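Local coordinates for protein transcriptional regulator (Corynebacterium diphtheriae, PDB 3LMM) that is of unknown function but is probably a DNA-binding transcriptional regulator, combining an AlbA-type Schlafen domain, a RecG C-terminal-like domain and helix-turn-helix-type segments, at residues Leu235-His248 with Trp314-Asp328. Sequence-based numbering, arbitrary orientation.
Sequences LDRTAIELSIFDVH and WNRSEPIDVRWIELD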
ATOM      1  N   LEU A 235      -8.295 -21.627  14.650  1.00 27.24           N
ATOM      2  CA  LEU A 235      -9.008 -20.683  15.500  1.00 42.13           C
ATOM      3  C   LEU A 235     -10.387 -21.221  15.863  1.00 41.87           C
ATOM      4  O   LEU A 235     -11.324 -20.462  16.113  1.00 51.27           O
ATOM      5  CB  LEU A 235      -9.133 -19.299  14.835  1.00 46.43           C
ATOM      6  CG  LEU A 235     -10.175 -19.111  13.727  1.00 40.58           C
ATOM      7  CD1 LEU A 235     -10.168 -17.675  13.248  1.00 17.91           C
ATOM      8  CD2 LEU A 235      -9.868 -20.078  12.601  1.00 41.19           C
ATOM      9  N   ASP A 236     -10.490 -22.542  15.896  1.00 40.26           N
ATOM     10  CA  ASP A 236     -11.723 -23.228  16.247  1.00 37.83           C
ATOM     11  C   ASP A 236     -12.987 -22.449  15.895  1.00 34.59           C
ATOM     12  O   ASP A 236     -13.875 -22.281  16.731  1.00 30.07           O
ATOM     13  CB  ASP A 236     -11.725 -23.558  17.745  1.00 46.81           C
ATOM     14  CG  ASP A 236     -10.452 -24.255  18.194  1.00 57.38           C
ATOM     15  OD1 ASP A 236      -9.552 -23.577  18.745  1.00 68.88           O
ATOM     16  OD2 ASP A 236     -10.342 -25.484  17.987  1.00 59.97           O
ATOM     17  N   ARG A 237     -13.053 -21.965  14.659  1.00 31.68           N
ATOM     18  CA  ARG A 237     -14.219 -21.236  14.178  1.00 25.20           C
ATOM     19  C   ARG A 237     -14.027 -20.807  12.739  1.00 24.40           C
ATOM     20  O   ARG A 237     -12.908 -20.719  12.248  1.00 29.01           O
ATOM     21  CB  ARG A 237     -14.520 -20.018  15.057  1.00 16.19           C
ATOM     22  CG  ARG A 237     -13.982 -18.672  14.607  1.00  9.95           C
ATOM     23  CD  ARG A 237     -14.926 -17.616  15.146  1.00 20.08           C
ATOM     24  NE  ARG A 237     -14.468 -16.229  15.073  1.00 22.49           N
ATOM     25  CZ  ARG A 237     -13.358 -15.768  15.643  1.00 32.13           C
ATOM     26  NH1 ARG A 237     -13.041 -14.480  15.529  1.00 16.87           N
ATOM     27  NH2 ARG A 237     -12.549 -16.596  16.304  1.00 35.54           N
ATOM     28  N   THR A 238     -15.131 -20.558  12.056  1.00 21.06           N
ATOM     29  CA  THR A 238     -15.060 -20.159  10.676  1.00 17.49           C
ATOM     30  C   THR A 238     -14.635 -18.718  10.564  1.00 19.24           C
ATOM     31  O   THR A 238     -15.211 -17.832  11.199  1.00 21.31           O
ATOM     32  CB  THR A 238     -16.400 -20.372  10.008  1.00 26.95           C
ATOM     33  OG1 THR A 238     -16.668 -21.776   9.978  1.00 43.75           O
ATOM     34  CG2 THR A 238     -16.394 -19.823   8.595  1.00 40.37           C
ATOM     35  N   ALA A 239     -13.605 -18.477   9.764  1.00 16.96           N
ATOM     36  CA  ALA A 239     -13.106 -17.122   9.589  1.00 19.91           C
ATOM     37  C   ALA A 239     -13.758 -16.476   8.388  1.00 18.94           C
ATOM     38  O   ALA A 239     -14.084 -15.290   8.406  1.00 15.42           O
ATOM     39  CB  ALA A 239     -11.595 -17.144   9.418  1.00  5.01           C
ATOM     40  N   ILE A 240     -13.966 -17.280   7.353  1.00 15.89           N
ATOM     41  CA  ILE A 240     -14.559 -16.789   6.120  1.00 14.20           C
ATOM     42  C   ILE A 240     -15.279 -17.941   5.433  1.00 19.98           C
ATOM     43  O   ILE A 240     -14.856 -19.091   5.532  1.00 18.96           O
ATOM     44  CB  ILE A 240     -13.440 -16.242   5.196  1.00 14.11           C
ATOM     45  CG1 ILE A 240     -14.023 -15.563   3.981  1.00 12.75           C
ATOM     46  CG2 ILE A 240     -12.512 -17.368   4.762  1.00  1.00           C
ATOM     47  CD1 ILE A 240     -13.050 -14.654   3.321  1.00  4.42           C
ATOM     48  N   GLU A 241     -16.384 -17.650   4.760  1.00 18.68           N
ATOM     49  CA  GLU A 241     -17.118 -18.710   4.072  1.00 23.41           C
ATOM     50  C   GLU A 241     -17.799 -18.184   2.816  1.00 19.97           C
ATOM     51  O   GLU A 241     -18.048 -16.990   2.695  1.00 22.30           O
ATOM     52  CB  GLU A 241     -18.148 -19.328   5.017  1.00 23.00           C
ATOM     53  CG  GLU A 241     -19.065 -18.311   5.669  1.00 36.07           C
ATOM     54  CD  GLU A 241     -20.100 -18.948   6.576  1.00 44.07           C
ATOM     55  OE1 GLU A 241     -19.715 -19.666   7.530  1.00 52.20           O
ATOM     56  OE2 GLU A 241     -21.308 -18.717   6.343  1.00 54.97           O
ATOM     57  N   LEU A 242     -18.102 -19.083   1.888  1.00 14.69           N
ATOM     58  CA  LEU A 242     -18.725 -18.696   0.632  1.00 18.29           C
ATOM     59  C   LEU A 242     -20.143 -19.224   0.438  1.00 18.88           C
ATOM     60  O   LEU A 242     -20.461 -20.347   0.836  1.00 14.05           O
ATOM     61  CB  LEU A 242     -17.852 -19.163  -0.536  1.00 26.65           C
ATOM     62  CG  LEU A 242     -18.355 -18.963  -1.975  1.00 25.49           C
ATOM     63  CD1 LEU A 242     -18.333 -17.473  -2.346  1.00 22.40           C
ATOM     64  CD2 LEU A 242     -17.476 -19.759  -2.919  1.00  7.22           C
ATOM     65  N   SER A 243     -20.981 -18.396  -0.184  1.00 18.85           N
ATOM     66  CA  SER A 243     -22.372 -18.734  -0.481  1.00 25.17           C
ATOM     67  C   SER A 243     -22.695 -18.331  -1.915  1.00 26.59           C
ATOM     68  O   SER A 243     -22.860 -17.153  -2.214  1.00 32.99           O
ATOM     69  CB  SER A 243     -23.330 -17.996   0.453  1.00 19.70           C
ATOM     70  OG  SER A 243     -23.158 -18.399   1.797  1.00 30.59           O
ATOM     71  N   ILE A 244     -22.794 -19.323  -2.791  1.00 28.64           N
ATOM     72  CA  ILE A 244     -23.089 -19.122  -4.209  1.00 16.98           C
ATOM     73  C   ILE A 244     -24.572 -18.917  -4.475  1.00 16.95           C
ATOM     74  O   ILE A 244     -25.382 -19.793  -4.202  1.00 17.56           O
ATOM     75  CB  ILE A 244     -22.668 -20.340  -5.001  1.00 21.88           C
ATOM     76  CG1 ILE A 244     -21.162 -20.551  -4.841  1.00 14.44           C
ATOM     77  CG2 ILE A 244     -23.115 -20.195  -6.450  1.00 21.33           C
ATOM     78  CD1 ILE A 244     -20.722 -21.940  -5.218  1.00 28.01           C
ATOM     79  N   PHE A 245     -24.915 -17.774  -5.047  1.00 17.64           N
ATOM     80  CA  PHE A 245     -26.303 -17.478  -5.351  1.00 22.27           C
ATOM     81  C   PHE A 245     -26.579 -17.584  -6.836  1.00 34.59           C
ATOM     82  O   PHE A 245     -25.664 -17.671  -7.652  1.00 33.41           O
ATOM     83  CB  PHE A 245     -26.651 -16.075  -4.895  1.00 21.31           C
ATOM     84  CG  PHE A 245     -26.828 -15.950  -3.422  1.00 28.59           C
ATOM     85  CD1 PHE A 245     -28.027 -16.324  -2.828  1.00 27.15           C
ATOM     86  CD2 PHE A 245     -25.806 -15.437  -2.626  1.00 23.10           C
ATOM     87  CE1 PHE A 245     -28.211 -16.182  -1.468  1.00 31.61           C
ATOM     88  CE2 PHE A 245     -25.973 -15.290  -1.261  1.00 26.07           C
ATOM     89  CZ  PHE A 245     -27.178 -15.661  -0.677  1.00 35.51           C
ATOM     90  N   ASP A 246     -27.854 -17.559  -7.192  1.00 44.04           N
ATOM     91  CA  ASP A 246     -28.214 -17.648  -8.592  1.00 49.92           C
ATOM     92  C   ASP A 246     -28.360 -16.232  -9.137  1.00 41.87           C
ATOM     93  O   ASP A 246     -27.993 -15.946 -10.274  1.00 40.67           O
ATOM     94  CB  ASP A 246     -29.506 -18.455  -8.733  1.00 66.31           C
ATOM     95  CG  ASP A 246     -29.770 -18.899 -10.162  1.00 87.39           C
ATOM     96  OD1 ASP A 246     -28.786 -19.165 -10.907  1.00 97.14           O
ATOM     97  OD2 ASP A 246     -30.967 -19.015 -10.521  1.00 90.13           O
ATOM     98  N   VAL A 247     -28.887 -15.343  -8.306  1.00 39.00           N
ATOM     99  CA  VAL A 247     -29.055 -13.951  -8.693  1.00 42.50           C
ATOM    100  C   VAL A 247     -29.281 -13.080  -7.448  1.00 46.71           C
ATOM    101  O   VAL A 247     -29.921 -13.506  -6.488  1.00 41.27           O
ATOM    102  CB  VAL A 247     -30.219 -13.794  -9.726  1.00 29.87           C
ATOM    103  CG1 VAL A 247     -31.521 -14.287  -9.140  1.00 20.87           C
ATOM    104  CG2 VAL A 247     -30.328 -12.342 -10.178  1.00 29.21           C
ATOM    105  N   HIS A 248     -28.716 -11.873  -7.457  1.00 59.84           N
ATOM    106  CA  HIS A 248     -28.838 -10.954  -6.330  1.00 66.47           C
ATOM    107  C   HIS A 248     -30.291 -10.867  -5.925  1.00 61.30           C
ATOM    108  O   HIS A 248     -31.056 -10.105  -6.515  1.00 60.80           O
ATOM    109  CB  HIS A 248     -28.315  -9.558  -6.707  1.00 80.77           C
ATOM    110  CG  HIS A 248     -28.334  -8.575  -5.570  1.00101.41           C
ATOM    111  ND1 HIS A 248     -27.756  -8.836  -4.344  1.00111.32           N
ATOM    112  CD2 HIS A 248     -28.864  -7.332  -5.475  1.00106.28           C
ATOM    113  CE1 HIS A 248     -27.931  -7.798  -3.543  1.00110.52           C
ATOM    114  NE2 HIS A 248     -28.600  -6.871  -4.206  1.00111.09           N
ATOM    115  N   TRP A 314     -11.855  -9.434  13.444  1.00 31.63           N
ATOM    116  CA  TRP A 314     -11.187 -10.500  14.192  1.00 30.76           C
ATOM    117  C   TRP A 314     -11.562 -10.617  15.640  1.00 31.39           C
ATOM    118  O   TRP A 314     -11.246 -11.614  16.297  1.00 34.42           O
ATOM    119  CB  TRP A 314      -9.667 -10.374  14.095  1.00 14.01           C
ATOM    120  CG  TRP A 314      -9.158 -10.892  12.817  1.00 18.24           C
ATOM    121  CD1 TRP A 314      -8.278 -10.277  11.983  1.00 25.37           C
ATOM    122  CD2 TRP A 314      -9.528 -12.116  12.177  1.00 14.69           C
ATOM    123  NE1 TRP A 314      -8.086 -11.029  10.856  1.00 27.47           N
ATOM    124  CE2 TRP A 314      -8.850 -12.163  10.944  1.00 20.17           C
ATOM    125  CE3 TRP A 314     -10.394 -13.164  12.511  1.00  5.13           C
ATOM    126  CZ2 TRP A 314      -8.980 -13.238  10.056  1.00 22.71           C
ATOM    127  CZ3 TRP A 314     -10.529 -14.226  11.629  1.00 12.79           C
ATOM    128  CH2 TRP A 314      -9.835 -14.251  10.410  1.00 15.36           C
ATOM    129  N   ASN A 315     -12.216  -9.595  16.162  1.00 31.73           N
ATOM    130  CA  ASN A 315     -12.642  -9.649  17.541  1.00 30.10           C
ATOM    131  C   ASN A 315     -14.106 -10.051  17.498  1.00 28.34           C
ATOM    132  O   ASN A 315     -14.676 -10.439  18.516  1.00 30.05           O
ATOM    133  CB  ASN A 315     -12.478  -8.292  18.222  1.00 37.16           C
ATOM    134  CG  ASN A 315     -12.993  -8.296  19.654  1.00 32.72           C
ATOM    135  OD1 ASN A 315     -13.921  -7.565  19.986  1.00 29.41           O
ATOM    136  ND2 ASN A 315     -12.390  -9.129  20.505  1.00 21.84           N
ATOM    137  N   ARG A 316     -14.702  -9.967  16.307  1.00 17.86           N
ATOM    138  CA  ARG A 316     -16.095 -10.341  16.131  1.00 22.25           C
ATOM    139  C   ARG A 316     -16.219 -11.814  15.788  1.00 24.89           C
ATOM    140  O   ARG A 316     -15.278 -12.422  15.280  1.00 31.80           O
ATOM    141  CB  ARG A 316     -16.760  -9.486  15.054  1.00 10.56           C
ATOM    142  CG  ARG A 316     -17.410  -8.231  15.605  1.00  9.85           C
ATOM    143  CD  ARG A 316     -17.103  -7.039  14.716  1.00 25.10           C
ATOM    144  NE  ARG A 316     -18.284  -6.270  14.312  1.00 20.62           N
ATOM    145  CZ  ARG A 316     -19.432  -6.818  13.920  1.00 23.94           C
ATOM    146  NH1 ARG A 316     -19.585  -8.141  13.883  1.00  7.54           N
ATOM    147  NH2 ARG A 316     -20.424  -6.039  13.538  1.00 31.45           N
ATOM    148  N   SER A 317     -17.380 -12.393  16.076  1.00 25.30           N
ATOM    149  CA  SER A 317     -17.601 -13.810  15.819  1.00 21.79           C
ATOM    150  C   SER A 317     -17.880 -14.086  14.360  1.00 26.19           C
ATOM    151  O   SER A 317     -17.123 -14.788  13.683  1.00 24.45           O
ATOM    152  CB  SER A 317     -18.771 -14.309  16.660  1.00 24.98           C
ATOM    153  OG  SER A 317     -18.509 -14.144  18.045  1.00 30.42           O
ATOM    154  N   GLU A 318     -18.982 -13.514  13.888  1.00 30.64           N
ATOM    155  CA  GLU A 318     -19.425 -13.679  12.514  1.00 32.77           C
ATOM    156  C   GLU A 318     -18.279 -13.685  11.486  1.00 31.61           C
ATOM    157  O   GLU A 318     -17.410 -12.819  11.492  1.00 36.51           O
ATOM    158  CB  GLU A 318     -20.498 -12.614  12.189  1.00 34.41           C
ATOM    159  CG  GLU A 318     -20.219 -11.145  12.612  1.00 46.84           C
ATOM    160  CD  GLU A 318     -20.641 -10.780  14.046  1.00 44.83           C
ATOM    161  OE1 GLU A 318     -19.840 -10.989  14.986  1.00 40.64           O
ATOM    162  OE2 GLU A 318     -21.779 -10.278  14.220  1.00 39.50           O
ATOM    163  N   PRO A 319     -18.262 -14.690  10.596  1.00 30.59           N
ATOM    164  CA  PRO A 319     -17.227 -14.825   9.568  1.00 29.24           C
ATOM    165  C   PRO A 319     -17.366 -13.825   8.439  1.00 25.77           C
ATOM    166  O   PRO A 319     -18.410 -13.199   8.268  1.00 30.46           O
ATOM    167  CB  PRO A 319     -17.422 -16.251   9.055  1.00 24.29           C
ATOM    168  CG  PRO A 319     -18.214 -16.930  10.146  1.00 37.04           C
ATOM    169  CD  PRO A 319     -19.156 -15.854  10.575  1.00 22.66           C
ATOM    170  N   ILE A 320     -16.293 -13.674   7.675  1.00 26.59           N
ATOM    171  CA  ILE A 320     -16.314 -12.794   6.527  1.00 15.65           C
ATOM    172  C   ILE A 320     -17.330 -13.494   5.641  1.00 23.69           C
ATOM    173  O   ILE A 320     -17.169 -14.676   5.315  1.00 23.62           O
ATOM    174  CB  ILE A 320     -14.947 -12.774   5.802  1.00 15.33           C
ATOM    175  CG1 ILE A 320     -13.862 -12.230   6.742  1.00 17.64           C
ATOM    176  CG2 ILE A 320     -15.042 -11.944   4.539  1.00  6.96           C
ATOM    177  CD1 ILE A 320     -12.436 -12.364   6.208  1.00  1.78           C
ATOM    178  N   ASP A 321     -18.386 -12.778   5.282  1.00 23.90           N
ATOM    179  CA  ASP A 321     -19.432 -13.329   4.434  1.00 23.36           C
ATOM    180  C   ASP A 321     -19.100 -12.969   3.002  1.00 24.15           C
ATOM    181  O   ASP A 321     -19.125 -11.792   2.638  1.00 24.55           O
ATOM    182  CB  ASP A 321     -20.793 -12.719   4.816  1.00 36.49           C
ATOM    183  CG  ASP A 321     -21.940 -13.234   3.958  1.00 40.92           C
ATOM    184  OD1 ASP A 321     -23.085 -12.738   4.113  1.00 47.94           O
ATOM    185  OD2 ASP A 321     -21.700 -14.140   3.131  1.00 53.52           O
ATOM    186  N   VAL A 322     -18.750 -13.970   2.202  1.00 16.83           N
ATOM    187  CA  VAL A 322     -18.463 -13.729   0.792  1.00 20.36           C
ATOM    188  C   VAL A 322     -19.475 -14.505  -0.026  1.00 18.91           C
ATOM    189  O   VAL A 322     -19.614 -15.714   0.141  1.00 20.10           O
ATOM    190  CB  VAL A 322     -16.988 -14.132   0.373  1.00 19.89           C
ATOM    191  CG1 VAL A 322     -16.583 -15.442   0.996  1.00 12.77           C
ATOM    192  CG2 VAL A 322     -16.886 -14.222  -1.148  1.00  1.16           C
ATOM    193  N   ARG A 323     -20.217 -13.792  -0.869  1.00 21.87           N
ATOM    194  CA  ARG A 323     -21.200 -14.437  -1.724  1.00 25.34           C
ATOM    195  C   ARG A 323     -20.887 -14.132  -3.175  1.00 22.83           C
ATOM    196  O   ARG A 323     -20.326 -13.086  -3.496  1.00 26.13           O
ATOM    197  CB  ARG A 323     -22.642 -14.013  -1.384  1.00 25.12           C
ATOM    198  CG  ARG A 323     -22.895 -12.531  -1.230  1.00 35.59           C
ATOM    199  CD  ARG A 323     -22.615 -12.074   0.193  1.00 51.93           C
ATOM    200  NE  ARG A 323     -23.560 -12.603   1.182  1.00 54.47           N
ATOM    201  CZ  ARG A 323     -24.846 -12.271   1.250  1.00 55.81           C
ATOM    202  NH1 ARG A 323     -25.363 -11.408   0.378  1.00 53.14           N
ATOM    203  NH2 ARG A 323     -25.606 -12.791   2.205  1.00 43.71           N
ATOM    204  N   TRP A 324     -21.238 -15.076  -4.039  1.00 20.22           N
ATOM    205  CA  TRP A 324     -21.001 -14.974  -5.467  1.00 22.29           C
ATOM    206  C   TRP A 324     -22.318 -15.078  -6.221  1.00 22.68           C
ATOM    207  O   TRP A 324     -23.063 -16.032  -6.030  1.00 30.82           O
ATOM    208  CB  TRP A 324     -20.080 -16.107  -5.901  1.00 25.29           C
ATOM    209  CG  TRP A 324     -19.902 -16.202  -7.365  1.00 29.22           C
ATOM    210  CD1 TRP A 324     -20.748 -16.794  -8.264  1.00 36.26           C
ATOM    211  CD2 TRP A 324     -18.820 -15.678  -8.120  1.00 31.78           C
ATOM    212  NE1 TRP A 324     -20.255 -16.668  -9.538  1.00 33.85           N
ATOM    213  CE2 TRP A 324     -19.068 -15.986  -9.479  1.00 36.83           C
ATOM    214  CE3 TRP A 324     -17.662 -14.971  -7.786  1.00 33.85           C
ATOM    215  CZ2 TRP A 324     -18.190 -15.616 -10.502  1.00 39.41           C
ATOM    216  CZ3 TRP A 324     -16.793 -14.601  -8.800  1.00 38.18           C
ATOM    217  CH2 TRP A 324     -17.060 -14.924 -10.143  1.00 38.51           C
ATOM    218  N   ILE A 325     -22.597 -14.110  -7.086  1.00 24.04           N
ATOM    219  CA  ILE A 325     -23.832 -14.115  -7.870  1.00 22.11           C
ATOM    220  C   ILE A 325     -23.586 -14.635  -9.277  1.00 30.99           C
ATOM    221  O   ILE A 325     -22.928 -13.977 -10.078  1.00 31.79           O
ATOM    222  CB  ILE A 325     -24.397 -12.716  -7.992  1.00 14.98           C
ATOM    223  CG1 ILE A 325     -24.352 -12.047  -6.632  1.00  8.55           C
ATOM    224  CG2 ILE A 325     -25.812 -12.769  -8.491  1.00 21.38           C
ATOM    225  CD1 ILE A 325     -24.915 -12.895  -5.566  1.00  8.36           C
ATOM    226  N   GLU A 326     -24.144 -15.799  -9.584  1.00 37.31           N
ATOM    227  CA  GLU A 326     -23.963 -16.430 -10.890  1.00 41.64           C
ATOM    228  C   GLU A 326     -24.283 -15.599 -12.127  1.00 38.93           C
ATOM    229  O   GLU A 326     -23.396 -15.274 -12.912  1.00 33.80           O
ATOM    230  CB  GLU A 326     -24.790 -17.713 -10.958  1.00 53.34           C
ATOM    231  CG  GLU A 326     -24.290 -18.840 -10.078  1.00 67.37           C
ATOM    232  CD  GLU A 326     -23.096 -19.558 -10.669  1.00 73.51           C
ATOM    233  OE1 GLU A 326     -23.229 -20.089 -11.793  1.00 76.00           O
ATOM    234  OE2 GLU A 326     -22.029 -19.594 -10.015  1.00 78.51           O
ATOM    235  N   LEU A 327     -25.563 -15.284 -12.299  1.00 35.77           N
ATOM    236  CA  LEU A 327     -26.031 -14.547 -13.461  1.00 43.44           C
ATOM    237  C   LEU A 327     -25.507 -13.121 -13.624  1.00 40.98           C
ATOM    238  O   LEU A 327     -25.556 -12.561 -14.719  1.00 43.44           O
ATOM    239  CB  LEU A 327     -27.565 -14.556 -13.483  1.00 47.45           C
ATOM    240  CG  LEU A 327     -28.178 -15.957 -13.628  1.00 53.71           C
ATOM    241  CD1 LEU A 327     -29.700 -15.889 -13.578  1.00 55.75           C
ATOM    242  CD2 LEU A 327     -27.719 -16.572 -14.945  1.00 52.31           C
ATOM    243  N   ASP A 328     -24.993 -12.538 -12.551  1.00 36.50           N
ATOM    244  CA  ASP A 328     -24.477 -11.178 -12.620  1.00 33.12           C
ATOM    245  C   ASP A 328     -22.963 -11.153 -12.592  1.00 32.20           C
ATOM    246  O   ASP A 328     -22.342 -10.102 -12.750  1.00 28.88           O
ATOM    247  CB  ASP A 328     -25.039 -10.351 -11.466  1.00 37.72           C
ATOM    248  CG  ASP A 328     -26.507 -10.036 -11.649  1.00 54.37           C
ATOM    249  OD1 ASP A 328     -26.840  -9.479 -12.723  1.00 56.17           O
ATOM    250  OD2 ASP A 328     -27.323 -10.337 -10.740  1.00 55.23           O
TER
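Ile240 to Phe245 and Ile320 to Ile325 run side by side as parallel strands, paired residue for residue, their axes 4.6 Å apart at closest approach and 23° from exact alignment. The hydrogen bonds alternate as a parallel pair requires: Ala239 O accepts from Ile320 N at 2.8 Å, Ile320 O returns the bond to Glu241 N, and further along Ser243 N bonds to Val322 O and Phe245 N meets Trp324 O at 2.7 Å. Glu326 N carries the pattern on to Phe245 O, and Leu327 N bonds to Asp246 O.

On one face of the pair, Ile240 swings CG1 away from its own backbone N (chi1 -173°) and lays it against Ile320 CB at 3.5 Å, while Leu242 CD1 reaches Val322 CG2. Helix 264-278, met by Leu242 and Trp324, packs over this face. Both strands lie inside a six-stranded mixed sheet, flanked by 252-256 and 330-336; the chain between them first adds the antiparallel edge strand 252-256 and then passes through helices 264-278 and 298-311.

The other face is more polar. Arg323 folds back at chi2 and chi3, bringing NE to Asp321 OD2 at 3.1 Å in a salt bridge; the nitrogen arrives from above the carboxylate plane, whereas the oxygen lies in the guanidinium plane. Phe245 sets CE2 over the centre of that guanidinium, the two planes 58° apart, and turns its ring edge to Arg323 CB at 3.6 Å. Where the strands begin, Ala239 CB abuts the edge of the Trp314 indole at CH2, 3.5 Å away. Nearby, the extended Arg237 gives NH1 to Arg316 O at 3.0 Å and a weak bond from NE to Ser317 O.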